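KLLA0E08119p (Kluyveromyces lactis, PDB 3VA7) forms the urea carboxylase part of a larger urea-degrading enzyme and probably uses biotin, bicarbonate and ATP to carboxylate urea to urea-1-carboxylate. Local coordinates at residues D962-V967 with N973-M978; L855-N860 with G1029-I1034; R713-E718 with K1134-A1139; Q685-K690 with V757-V762. All coordinates share one frame; numbering follows the deposited sequence.

Interaction 1 of 4, residues D962-V967 with N973-M978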
loop_
_atom_site.group_PDB
_atom_site.type_symbol
_atom_site.label_atom_id
_atom_site.label_comp_id
_atom_site.label_asym_id
_atom_site.label_seq_id
_atom_site.Cartn_x
_atom_site.Cartn_y
_atom_site.Cartn_z
ATOM N N ASP A 962 16.476 29.411 -4.368
ATOM C CA ASP A 962 16.899 30.806 -4.318
ATOM C C ASP A 962 17.019 31.413 -2.902
ATOM O O ASP A 962 17.993 32.110 -2.610
ATOM C CB ASP A 962 15.980 31.666 -5.173
ATOM C CG ASP A 962 16.176 31.434 -6.656
ATOM O OD1 ASP A 962 17.286 31.066 -7.081
ATOM O OD2 ASP A 962 15.201 31.639 -7.399
ATOM N N PHE A 963 16.040 31.165 -2.044
ATOM C CA PHE A 963 16.213 31.361 -0.633
ATOM C C PHE A 963 17.508 30.730 -0.031
ATOM O O PHE A 963 18.284 31.466 0.613
ATOM C CB PHE A 963 14.992 30.862 0.107
ATOM C CG PHE A 963 15.189 30.787 1.572
ATOM C CD1 PHE A 963 15.324 31.947 2.323
ATOM C CD2 PHE A 963 15.286 29.553 2.210
ATOM C CE1 PHE A 963 15.542 31.878 3.706
ATOM C CE2 PHE A 963 15.490 29.476 3.558
ATOM C CZ PHE A 963 15.629 30.622 4.308
ATOM N N ILE A 964 17.756 29.416 -0.218
ATOM C CA ILE A 964 18.991 28.854 0.311
ATOM C C ILE A 964 20.137 29.707 -0.221
ATOM O O ILE A 964 20.990 30.191 0.555
ATOM C CB ILE A 964 19.387 27.397 -0.152
ATOM C CG1 ILE A 964 18.352 26.273 0.106
ATOM C CG2 ILE A 964 20.791 27.053 0.384
ATOM C CD1 ILE A 964 17.364 26.560 1.112
ATOM N N ALA A 965 20.161 29.887 -1.543
ATOM C CA ALA A 965 21.270 30.641 -2.185
ATOM C C ALA A 965 21.428 32.025 -1.599
ATOM O O ALA A 965 22.520 32.420 -1.208
ATOM C CB ALA A 965 21.096 30.728 -3.664
ATOM N N ASP A 966 20.334 32.747 -1.493
ATOM C CA ASP A 966 20.383 34.129 -1.016
ATOM C C ASP A 966 20.816 34.263 0.459
ATOM O O ASP A 966 21.641 35.111 0.795
ATOM C CB ASP A 966 19.024 34.788 -1.302
ATOM C CG ASP A 966 18.983 36.297 -1.038
ATOM O OD1 ASP A 966 17.830 36.785 -0.892
ATOM O OD2 ASP A 966 20.021 37.019 -1.010
ATOM N N VAL A 967 20.283 33.422 1.347
ATOM C CA VAL A 967 20.559 33.588 2.771
ATOM C C VAL A 967 22.001 33.177 3.074
ATOM O O VAL A 967 22.651 33.653 4.033
ATOM C CB VAL A 967 19.475 32.958 3.668
ATOM C CG1 VAL A 967 19.508 31.417 3.595
ATOM C CG2 VAL A 967 19.624 33.446 5.099
ATOM N N ASN A 973 23.501 27.768 -8.292
ATOM C CA ASN A 973 24.204 26.614 -8.818
ATOM C C ASN A 973 25.266 26.085 -7.833
ATOM O O ASN A 973 25.683 24.906 -7.895
ATOM C CB ASN A 973 24.697 26.847 -10.269
ATOM C CG ASN A 973 23.483 27.105 -11.283
ATOM O OD1 ASN A 973 22.476 26.381 -11.278
ATOM N ND2 ASN A 973 23.583 28.169 -12.092
ATOM N N ASP A 974 25.665 26.942 -6.903
ATOM C CA ASP A 974 26.423 26.480 -5.783
ATOM C C ASP A 974 25.607 25.497 -4.931
ATOM O O ASP A 974 26.167 24.496 -4.495
ATOM C CB ASP A 974 26.939 27.639 -4.914
ATOM C CG ASP A 974 27.999 28.448 -5.611
ATOM O OD1 ASP A 974 28.002 29.688 -5.454
ATOM O OD2 ASP A 974 28.798 27.834 -6.340
ATOM N N VAL A 975 24.314 25.769 -4.727
ATOM C CA VAL A 975 23.426 24.843 -4.032
ATOM C C VAL A 975 23.333 23.561 -4.818
ATOM O O VAL A 975 23.491 22.440 -4.284
ATOM C CB VAL A 975 22.006 25.430 -3.796
ATOM C CG1 VAL A 975 21.081 24.399 -3.122
ATOM C CG2 VAL A 975 22.067 26.699 -2.997
ATOM N N LYS A 976 23.104 23.696 -6.102
ATOM C CA LYS A 976 22.990 22.492 -6.892
ATOM C C LYS A 976 24.289 21.694 -6.776
ATOM O O LYS A 976 24.237 20.498 -6.641
ATOM C CB LYS A 976 22.649 22.821 -8.332
ATOM C CG LYS A 976 22.524 21.624 -9.240
ATOM C CD LYS A 976 22.289 22.013 -10.729
ATOM C CE LYS A 976 23.617 22.237 -11.442
ATOM N NZ LYS A 976 23.479 22.978 -12.738
ATOM N N ASN A 977 25.441 22.359 -6.796
ATOM C CA ASN A 977 26.713 21.677 -6.716
ATOM C C ASN A 977 26.890 20.940 -5.422
ATOM O O ASN A 977 27.472 19.839 -5.434
ATOM C CB ASN A 977 27.906 22.630 -6.856
ATOM C CG ASN A 977 28.078 23.183 -8.264
ATOM O OD1 ASN A 977 27.641 22.572 -9.277
ATOM N ND2 ASN A 977 28.745 24.363 -8.341
ATOM N N MET A 978 26.436 21.519 -4.299
ATOM C CA MET A 978 26.647 20.811 -3.064
ATOM C C MET A 978 25.763 19.597 -2.991
ATOM O O MET A 978 26.240 18.536 -2.581
ATOM C CB MET A 978 26.615 21.665 -1.816
ATOM C CG MET A 978 25.331 21.834 -1.226
ATOM S SD MET A 978 24.735 20.483 -0.186
ATOM C CE MET A 978 23.361 21.396 0.496
#

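Interaction 2 of 4, residues L855-N860 with G1029-I1034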
loop_
_atom_site.group_PDB
_atom_site.type_symbol
_atom_site.label_atom_id
_atom_site.label_comp_id
_atom_site.label_asym_id
_atom_site.label_seq_id
_atom_site.Cartn_x
_atom_site.Cartn_y
_atom_site.Cartn_z
ATOM N N LEU A 855 22.303 23.185 22.117
ATOM C CA LEU A 855 21.502 23.080 20.875
ATOM C C LEU A 855 22.431 23.226 19.630
ATOM O O LEU A 855 22.712 24.325 19.115
ATOM C CB LEU A 855 20.267 24.014 20.876
ATOM C CG LEU A 855 19.316 24.105 22.121
ATOM C CD1 LEU A 855 18.125 25.072 21.898
ATOM C CD2 LEU A 855 18.794 22.749 22.699
ATOM N N GLU A 856 22.912 22.072 19.179
ATOM C CA GLU A 856 24.160 21.983 18.457
ATOM C C GLU A 856 24.316 20.560 17.905
ATOM O O GLU A 856 23.879 19.566 18.542
ATOM C CB GLU A 856 25.293 22.224 19.430
ATOM C CG GLU A 856 26.603 22.496 18.789
ATOM C CD GLU A 856 26.746 23.961 18.446
ATOM O OE1 GLU A 856 27.906 24.376 18.170
ATOM O OE2 GLU A 856 25.700 24.687 18.467
ATOM N N PHE A 857 24.920 20.449 16.728
ATOM C CA PHE A 857 25.164 19.163 16.190
ATOM C C PHE A 857 26.616 18.876 16.493
ATOM O O PHE A 857 27.441 19.805 16.526
ATOM C CB PHE A 857 24.910 19.105 14.695
ATOM C CG PHE A 857 25.543 17.938 14.050
ATOM C CD1 PHE A 857 24.944 16.697 14.105
ATOM C CD2 PHE A 857 26.786 18.067 13.423
ATOM C CE1 PHE A 857 25.538 15.596 13.515
ATOM C CE2 PHE A 857 27.430 16.951 12.840
ATOM C CZ PHE A 857 26.811 15.704 12.893
ATOM N N ASP A 858 26.892 17.582 16.692
ATOM C CA ASP A 858 28.186 17.020 16.980
ATOM C C ASP A 858 28.041 15.525 16.670
ATOM O O ASP A 858 27.271 14.839 17.330
ATOM C CB ASP A 858 28.514 17.264 18.469
ATOM C CG ASP A 858 29.840 16.649 18.892
ATOM O OD1 ASP A 858 30.388 17.061 19.945
ATOM O OD2 ASP A 858 30.315 15.729 18.196
ATOM N N LEU A 859 28.744 15.027 15.656
ATOM C CA LEU A 859 28.701 13.600 15.332
ATOM C C LEU A 859 28.894 12.651 16.519
ATOM O O LEU A 859 28.282 11.575 16.539
ATOM C CB LEU A 859 29.758 13.235 14.310
ATOM C CG LEU A 859 29.385 12.794 12.895
ATOM C CD1 LEU A 859 30.622 12.317 12.190
ATOM C CD2 LEU A 859 28.335 11.726 12.889
ATOM N N ASN A 860 29.746 13.015 17.492
ATOM C CA ASN A 860 30.009 12.115 18.612
ATOM C C ASN A 860 28.748 11.728 19.392
ATOM O O ASN A 860 28.529 10.540 19.731
ATOM C CB ASN A 860 31.066 12.693 19.534
ATOM C CG ASN A 860 32.478 12.458 19.005
ATOM O OD1 ASN A 860 32.812 11.384 18.475
ATOM N ND2 ASN A 860 33.300 13.481 19.112
ATOM N N GLY A 1029 17.106 23.851 7.372
ATOM C CA GLY A 1029 18.308 24.397 8.021
ATOM C C GLY A 1029 19.488 23.724 7.343
ATOM O O GLY A 1029 19.598 23.755 6.113
ATOM N N MET A 1030 20.351 23.064 8.102
ATOM C CA MET A 1030 21.470 22.337 7.445
ATOM C C MET A 1030 21.196 20.858 7.097
ATOM O O MET A 1030 22.074 20.184 6.549
ATOM C CB MET A 1030 22.727 22.446 8.273
ATOM C CG MET A 1030 22.950 21.310 9.219
ATOM S SD MET A 1030 24.010 21.850 10.583
ATOM C CE MET A 1030 24.357 20.299 11.429
ATOM N N TYR A 1031 19.983 20.376 7.372
ATOM C CA TYR A 1031 19.712 18.958 7.239
ATOM C C TYR A 1031 19.069 18.645 5.912
ATOM O O TYR A 1031 18.400 19.490 5.316
ATOM C CB TYR A 1031 18.871 18.390 8.430
ATOM C CG TYR A 1031 19.567 18.513 9.785
ATOM C CD1 TYR A 1031 19.168 19.508 10.697
ATOM C CD2 TYR A 1031 20.657 17.707 10.120
ATOM C CE1 TYR A 1031 19.780 19.660 11.892
ATOM C CE2 TYR A 1031 21.317 17.857 11.357
ATOM C CZ TYR A 1031 20.873 18.837 12.240
ATOM O OH TYR A 1031 21.492 19.069 13.474
ATOM N N MET A 1032 19.275 17.405 5.474
ATOM C CA MET A 1032 18.721 16.906 4.245
ATOM C C MET A 1032 17.734 15.791 4.514
ATOM O O MET A 1032 17.987 14.944 5.354
ATOM C CB MET A 1032 19.849 16.370 3.397
ATOM C CG MET A 1032 19.344 15.839 2.097
ATOM S SD MET A 1032 19.200 14.049 2.093
ATOM C CE MET A 1032 17.617 14.011 1.440
ATOM N N CYS A 1033 16.619 15.766 3.782
ATOM C CA CYS A 1033 15.663 14.644 3.857
ATOM C C CYS A 1033 15.199 14.191 2.475
ATOM O O CYS A 1033 15.274 14.953 1.503
ATOM C CB CYS A 1033 14.451 15.005 4.687
ATOM S SG CYS A 1033 13.246 16.022 3.817
ATOM N N ILE A 1034 14.776 12.936 2.388
ATOM C CA ILE A 1034 14.100 12.400 1.225
ATOM C C ILE A 1034 12.704 12.034 1.700
ATOM O O ILE A 1034 12.563 11.290 2.669
ATOM C CB ILE A 1034 14.786 11.161 0.686
ATOM C CG1 ILE A 1034 16.156 11.545 0.148
ATOM C CG2 ILE A 1034 13.950 10.549 -0.380
ATOM C CD1 ILE A 1034 17.066 10.354 -0.181
#

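Interaction 3 of 4, residues R713-E718 with K1134-A1139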
loop_
_atom_site.group_PDB
_atom_site.type_symbol
_atom_site.label_atom_id
_atom_site.label_comp_id
_atom_site.label_asym_id
_atom_site.label_seq_id
_atom_site.Cartn_x
_atom_site.Cartn_y
_atom_site.Cartn_z
ATOM N N ARG A 713 14.086 32.575 21.894
ATOM C CA ARG A 713 15.301 32.687 21.098
ATOM C C ARG A 713 14.940 33.553 19.903
ATOM O O ARG A 713 13.748 33.712 19.578
ATOM C CB ARG A 713 15.822 31.310 20.636
ATOM C CG ARG A 713 16.088 30.283 21.716
ATOM C CD ARG A 713 16.579 28.988 21.089
ATOM N NE ARG A 713 15.559 28.396 20.229
ATOM C CZ ARG A 713 15.706 27.315 19.452
ATOM N NH1 ARG A 713 16.840 26.656 19.405
ATOM N NH2 ARG A 713 14.698 26.888 18.694
ATOM N N SER A 714 15.966 34.119 19.268
ATOM C CA SER A 714 15.785 35.037 18.150
ATOM C C SER A 714 15.676 34.238 16.849
ATOM O O SER A 714 15.025 34.696 15.887
ATOM C CB SER A 714 16.956 36.031 18.076
ATOM O OG SER A 714 18.204 35.395 17.772
ATOM N N ASP A 715 16.339 33.062 16.833
ATOM C CA ASP A 715 16.300 32.061 15.750
ATOM C C ASP A 715 16.663 30.667 16.285
ATOM O O ASP A 715 16.996 30.535 17.459
ATOM C CB ASP A 715 17.242 32.439 14.602
ATOM C CG ASP A 715 18.689 32.672 15.061
ATOM O OD1 ASP A 715 18.971 33.853 15.332
ATOM O OD2 ASP A 715 19.513 31.714 15.129
ATOM N N GLY A 716 16.594 29.640 15.423
ATOM C CA GLY A 716 17.005 28.280 15.783
ATOM C C GLY A 716 18.399 27.846 15.335
ATOM O O GLY A 716 18.689 26.640 15.337
ATOM N N GLY A 717 19.270 28.797 14.956
ATOM C CA GLY A 717 20.629 28.464 14.543
ATOM C C GLY A 717 20.641 27.509 13.379
ATOM O O GLY A 717 19.727 27.505 12.579
ATOM N N GLU A 718 21.683 26.687 13.288
ATOM C CA GLU A 718 21.827 25.632 12.248
ATOM C C GLU A 718 20.619 24.727 11.956
ATOM O O GLU A 718 20.505 24.189 10.866
ATOM C CB GLU A 718 23.120 24.778 12.435
ATOM C CG GLU A 718 23.888 24.931 13.789
ATOM C CD GLU A 718 25.070 23.881 14.061
ATOM O OE1 GLU A 718 24.851 22.822 14.736
ATOM O OE2 GLU A 718 26.239 24.155 13.623
ATOM N N LYS A 1134 22.552 40.047 7.311
ATOM C CA LYS A 1134 21.654 39.589 6.251
ATOM C C LYS A 1134 20.805 38.367 6.672
ATOM O O LYS A 1134 19.580 38.340 6.465
ATOM C CB LYS A 1134 22.439 39.297 4.974
ATOM C CG LYS A 1134 21.539 39.052 3.781
ATOM C CD LYS A 1134 22.320 38.456 2.650
ATOM C CE LYS A 1134 21.495 38.375 1.393
ATOM N NZ LYS A 1134 22.314 37.862 0.236
ATOM N N ALA A 1135 21.466 37.376 7.269
ATOM C CA ALA A 1135 20.789 36.236 7.865
ATOM C C ALA A 1135 19.798 36.643 8.970
ATOM O O ALA A 1135 18.711 36.052 9.090
ATOM C CB ALA A 1135 21.811 35.272 8.406
ATOM N N ASP A 1136 20.155 37.661 9.762
ATOM C CA ASP A 1136 19.271 38.156 10.821
ATOM C C ASP A 1136 18.019 38.854 10.289
ATOM O O ASP A 1136 16.943 38.688 10.879
ATOM C CB ASP A 1136 20.016 39.033 11.850
ATOM C CG ASP A 1136 21.008 38.232 12.714
ATOM O OD1 ASP A 1136 22.023 38.801 13.108
ATOM O OD2 ASP A 1136 20.803 37.029 12.991
ATOM N N GLU A 1137 18.125 39.601 9.181
ATOM C CA GLU A 1137 16.914 40.200 8.597
ATOM C C GLU A 1137 16.007 39.060 8.148
ATOM O O GLU A 1137 14.792 39.040 8.432
ATOM C CB GLU A 1137 17.244 41.197 7.465
ATOM C CG GLU A 1137 16.081 42.144 6.980
ATOM C CD GLU A 1137 15.295 42.859 8.113
ATOM O OE1 GLU A 1137 14.240 43.501 7.824
ATOM O OE2 GLU A 1137 15.712 42.769 9.300
ATOM N N PHE A 1138 16.619 38.061 7.514
ATOM C CA PHE A 1138 15.872 36.862 7.139
ATOM C C PHE A 1138 15.195 36.225 8.340
ATOM O O PHE A 1138 13.999 35.931 8.276
ATOM C CB PHE A 1138 16.760 35.842 6.434
ATOM C CG PHE A 1138 16.766 35.954 4.930
ATOM C CD1 PHE A 1138 15.628 35.660 4.189
ATOM C CD2 PHE A 1138 17.937 36.298 4.252
ATOM C CE1 PHE A 1138 15.646 35.723 2.800
ATOM C CE2 PHE A 1138 17.977 36.380 2.865
ATOM C CZ PHE A 1138 16.830 36.095 2.128
ATOM N N ALA A 1139 15.949 36.010 9.433
ATOM C CA ALA A 1139 15.355 35.398 10.650
ATOM C C ALA A 1139 14.225 36.259 11.173
ATOM O O ALA A 1139 13.228 35.746 11.669
ATOM C CB ALA A 1139 16.413 35.104 11.771
#

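Interaction 4 of 4, residues Q685-K690 with V757-V762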
loop_
_atom_site.group_PDB
_atom_site.type_symbol
_atom_site.label_atom_id
_atom_site.label_comp_id
_atom_site.label_asym_id
_atom_site.label_seq_id
_atom_site.Cartn_x
_atom_site.Cartn_y
_atom_site.Cartn_z
ATOM N N GLN A 685 -0.481 31.870 28.185
ATOM C CA GLN A 685 -1.542 32.055 27.190
ATOM C C GLN A 685 -1.887 30.735 26.550
ATOM O O GLN A 685 -3.056 30.522 26.236
ATOM C CB GLN A 685 -1.157 32.950 26.030
ATOM C CG GLN A 685 -0.474 34.246 26.323
ATOM C CD GLN A 685 -0.299 35.022 25.039
ATOM O OE1 GLN A 685 -1.196 35.004 24.171
ATOM N NE2 GLN A 685 0.840 35.703 24.897
ATOM N N PHE A 686 -0.884 29.859 26.361
ATOM C CA PHE A 686 -1.088 28.569 25.704
ATOM C C PHE A 686 -2.179 27.786 26.380
ATOM O O PHE A 686 -2.999 27.176 25.694
ATOM C CB PHE A 686 0.213 27.744 25.625
ATOM C CG PHE A 686 0.042 26.357 25.021
ATOM C CD1 PHE A 686 0.117 26.163 23.632
ATOM C CD2 PHE A 686 -0.202 25.252 25.828
ATOM C CE1 PHE A 686 -0.022 24.879 23.030
ATOM C CE2 PHE A 686 -0.366 23.973 25.268
ATOM C CZ PHE A 686 -0.248 23.784 23.853
ATOM N N PHE A 687 -2.157 27.800 27.724
ATOM C CA PHE A 687 -3.100 27.039 28.571
ATOM C C PHE A 687 -4.329 27.870 28.982
ATOM O O PHE A 687 -5.385 27.299 29.298
ATOM C CB PHE A 687 -2.412 26.517 29.819
ATOM C CG PHE A 687 -1.365 25.439 29.569
ATOM C CD1 PHE A 687 -1.712 24.089 29.557
ATOM C CD2 PHE A 687 -0.016 25.769 29.445
ATOM C CE1 PHE A 687 -0.736 23.069 29.387
ATOM C CE2 PHE A 687 0.974 24.765 29.256
ATOM C CZ PHE A 687 0.618 23.414 29.225
ATOM N N ASN A 688 -4.196 29.207 28.977
ATOM C CA ASN A 688 -5.314 30.090 29.292
ATOM C C ASN A 688 -6.296 30.232 28.129
ATOM O O ASN A 688 -7.499 30.094 28.348
ATOM C CB ASN A 688 -4.856 31.475 29.761
ATOM C CG ASN A 688 -4.110 31.456 31.119
ATOM O OD1 ASN A 688 -4.063 30.435 31.848
ATOM N ND2 ASN A 688 -3.512 32.614 31.460
ATOM N N ASP A 689 -5.805 30.517 26.916
ATOM C CA ASP A 689 -6.691 30.679 25.734
ATOM C C ASP A 689 -7.255 29.393 25.107
ATOM O O ASP A 689 -6.759 28.287 25.374
ATOM C CB ASP A 689 -6.043 31.536 24.651
ATOM C CG ASP A 689 -5.567 32.859 25.192
ATOM O OD1 ASP A 689 -4.824 33.569 24.464
ATOM O OD2 ASP A 689 -5.893 33.162 26.378
ATOM N N LYS A 690 -8.317 29.570 24.321
ATOM C CA LYS A 690 -8.925 28.490 23.600
ATOM C C LYS A 690 -8.340 28.456 22.222
ATOM O O LYS A 690 -7.873 29.467 21.708
ATOM C CB LYS A 690 -10.441 28.647 23.525
ATOM C CG LYS A 690 -11.053 28.655 24.870
ATOM C CD LYS A 690 -12.279 27.832 24.960
ATOM C CE LYS A 690 -13.274 28.499 25.944
ATOM N NZ LYS A 690 -14.560 27.711 26.073
ATOM N N VAL A 757 9.803 22.439 17.727
ATOM C CA VAL A 757 9.550 22.191 19.147
ATOM C C VAL A 757 8.089 21.786 19.364
ATOM O O VAL A 757 7.218 22.174 18.601
ATOM C CB VAL A 757 9.895 23.414 19.985
ATOM C CG1 VAL A 757 11.374 23.702 19.932
ATOM C CG2 VAL A 757 9.144 24.627 19.509
ATOM N N CYS A 758 7.845 20.965 20.385
ATOM C CA CYS A 758 6.501 20.531 20.817
ATOM C C CYS A 758 6.274 21.089 22.221
ATOM O O CYS A 758 7.164 20.976 23.104
ATOM C CB CYS A 758 6.418 19.017 20.885
ATOM S SG CYS A 758 6.421 18.148 19.277
ATOM N N GLN A 759 5.099 21.637 22.479
ATOM C CA GLN A 759 4.870 22.363 23.710
ATOM C C GLN A 759 4.446 21.408 24.812
ATOM O O GLN A 759 4.985 21.449 25.920
ATOM C CB GLN A 759 3.853 23.497 23.456
ATOM C CG GLN A 759 3.054 23.975 24.635
ATOM C CD GLN A 759 3.840 24.815 25.629
ATOM O OE1 GLN A 759 4.686 25.627 25.262
ATOM N NE2 GLN A 759 3.556 24.624 26.894
ATOM N N ALA A 760 3.495 20.538 24.505
ATOM C CA ALA A 760 2.819 19.676 25.476
ATOM C C ALA A 760 2.388 18.450 24.673
ATOM O O ALA A 760 2.516 18.484 23.436
ATOM C CB ALA A 760 1.611 20.375 26.055
ATOM N N VAL A 761 1.891 17.396 25.348
ATOM C CA VAL A 761 1.412 16.194 24.683
ATOM C C VAL A 761 0.103 15.686 25.313
ATOM O O VAL A 761 0.036 15.373 26.519
ATOM C CB VAL A 761 2.441 15.032 24.772
ATOM C CG1 VAL A 761 1.900 13.814 24.030
ATOM C CG2 VAL A 761 3.883 15.470 24.273
ATOM N N VAL A 762 -0.931 15.586 24.478
ATOM C CA VAL A 762 -2.201 15.084 24.855
ATOM C C VAL A 762 -1.977 13.722 25.516
ATOM O O VAL A 762 -1.121 12.899 25.026
ATOM C CB VAL A 762 -3.104 14.965 23.611
ATOM C CG1 VAL A 762 -4.409 14.269 23.971
ATOM C CG2 VAL A 762 -3.346 16.353 22.986
#

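Interaction 1 of 4, residues D962-V967 with N973-M978
V975 carries this contact, with I964 and A965 taking it up from the neighbouring helix. Of its two methyls it is CG2 that does the touching: it sits anti to the carbonyl carbon of V975, which turns it toward the helix 960-967, and it lies 3.6 Å from I964 CG2. The isoleucine meets it with its short branch. CG2 of I964 is the arm anti to the backbone N, while CG1 and CD1 lead away from the 973-978 segment; the two side chains cross at about a right angle. The same valine methyl also lies 4.0 Å from I964 CB. A965 closes the contact with its single methyl, CB being 4.2 Å from V975 CG2. The CA atoms of A965 and V975 are 6.5 Å apart, the nearest CA pair across the segments. The helices 960-967 and 972-979 are consecutive, joined by a short turn and also by a salt bridge from D962 to R972. Y1008 and Q1045 pack against I964 as well. All three touching residues are buried and meet through aliphatic carbon, so this contact between the two helices rests on dispersion and exclusion of water, without directional bonds between the two segments.

Interaction 2 of 4, residues L855-N860 with G1029-I1034
F857 meets two side chains of the 1029-1034 segment, M1030 and Y1031. The apolar part is the methionine methyl: CE of M1030 lies 3.5 Å from F857 CB and 3.7 Å from F857 CG, so it touches the root of the phenylalanine and comes to the ring obliquely. The methionine is extended beyond CG, which carries CE across to the other segment, and the two side chains cross at about a right angle. The second contact joins a polar atom to carbon. Y1031 OH lies 3.6 Å from F857 CB, while its hydrogen bond goes elsewhere, to H727 ND1. V1000 and L987, on neighbouring strands, also pack on both F857 and Y1031. A capping bond lies within the 855-860 segment: D858 is the N-cap of the helix 859-875, its OD2 accepting from N860 N at 2.9 Å, with the donor 37° out of the carboxylate plane. F857 thus packs just ahead of a capped helix start. On the other side, G1029 (phi 56°, psi -124°) and M1030 have the backbone angles of a type II' turn. They link strands 1024-1028 and 1031-1034 in a beta hairpin of the carboxyltransferase C and D subdomains, whose second strand brings C1033 to the bound urea.

Interaction 3 of 4, residues R713-E718 with K1134-A1139
D715 reaches the helix 1133-1142 at A1139, and its side chain can be followed outward from there. CB points at the helix and rests 4.0 Å from the A1139 CB methyl, the closest approach between the two segments. CG then turns into the position between the backbone N and the carbonyl carbon (chi1 55°), which folds the carboxylate back over its own loop. One oxygen, OD1, accepts from S714 OG at 3.0 Å; the hydroxyl comes from well above the carboxylate plane, 50° out of it. The other, OD2, offers its anti lone pair to G717 N, 2.9 Å away with an N-H...O angle of 147°, and so closes an Asx turn. With an alanine here, G717 N and S714 OG would lose their acceptor and the loop would probably be freer to shift. S714 adds a looser touch, its carbonyl O lying 4.4 Å from A1139 CB and weakly bonded to Q1143. D1136, a turn earlier on the helix, brings OD2 to 4.4 Å from D715 OD1. Two carboxylates this near probably repel mildly, though the two donors would tend to stabilise the charge on D715; attraction therefore rests on the D715 CB methylene against the A1139 methyl.

Interaction 4 of 4, residues Q685-K690 with V757-V762
The helix 680-688 packs on a curled sheet of the carboxyltransferase A and B subdomains, where F686 and F687 meet Q759 and A760 at a classic beta bulge. Q759 has nearly helical backbone angles, and both it and A760 bond through the backbone to I736 on the next strand; the bulge turns both CB atoms toward the helix. The main contact is a CH-pi interaction: Q759 CG lies over the centre of the F686 ring, 3.4 Å from the centroid and 10° off the normal. CG of F686 is anti to its backbone N (chi1 177°), sending the ring straight at the strand, while the glutamine bends at chi2 and slides past it in the opposite direction. Its amide nitrogen NE2 thereby comes 3.5 Å from F687 CE2, with amide and F687 ring planes 80° apart. A760 adds its methyl, CB lying 4.2 Å from F686 CE2. F686 also sets its CD2 over the centre of the F687 ring. An alanine in place of F686 would probably open a gap between helix and strand and set the Q759 side chain free to turn. F738 and F781 extend this aromatic layer, a helix-on-sheet core consistent with the cyclophilin-like barrels of this carboxyltransferase family.

How the interactions relate
From the N terminus, the 685-690 segment opens interaction 4 and 713-718 opens interaction 3 before 757-762 closes interaction 4, so these two cross. Interaction 2 opens next at 855-860, encloses the short helix-to-helix contact of interaction 1 and closes at 1029-1034. Both are nested inside the long loop that interaction 3 closes at 1134-1139. Interaction 3 thereby ties the A and B subdomains to the helix 1133-1142, which packs on the helix 960-967 of the C and D subdomains. K1134 forms a salt bridge with D966 of interaction 1; E718 accepts from the backbone N of F857 through its side chain and of M1030 through its carbonyl. Interaction 4 touches none of the others, its nearest atoms about 5 Å from interaction 3.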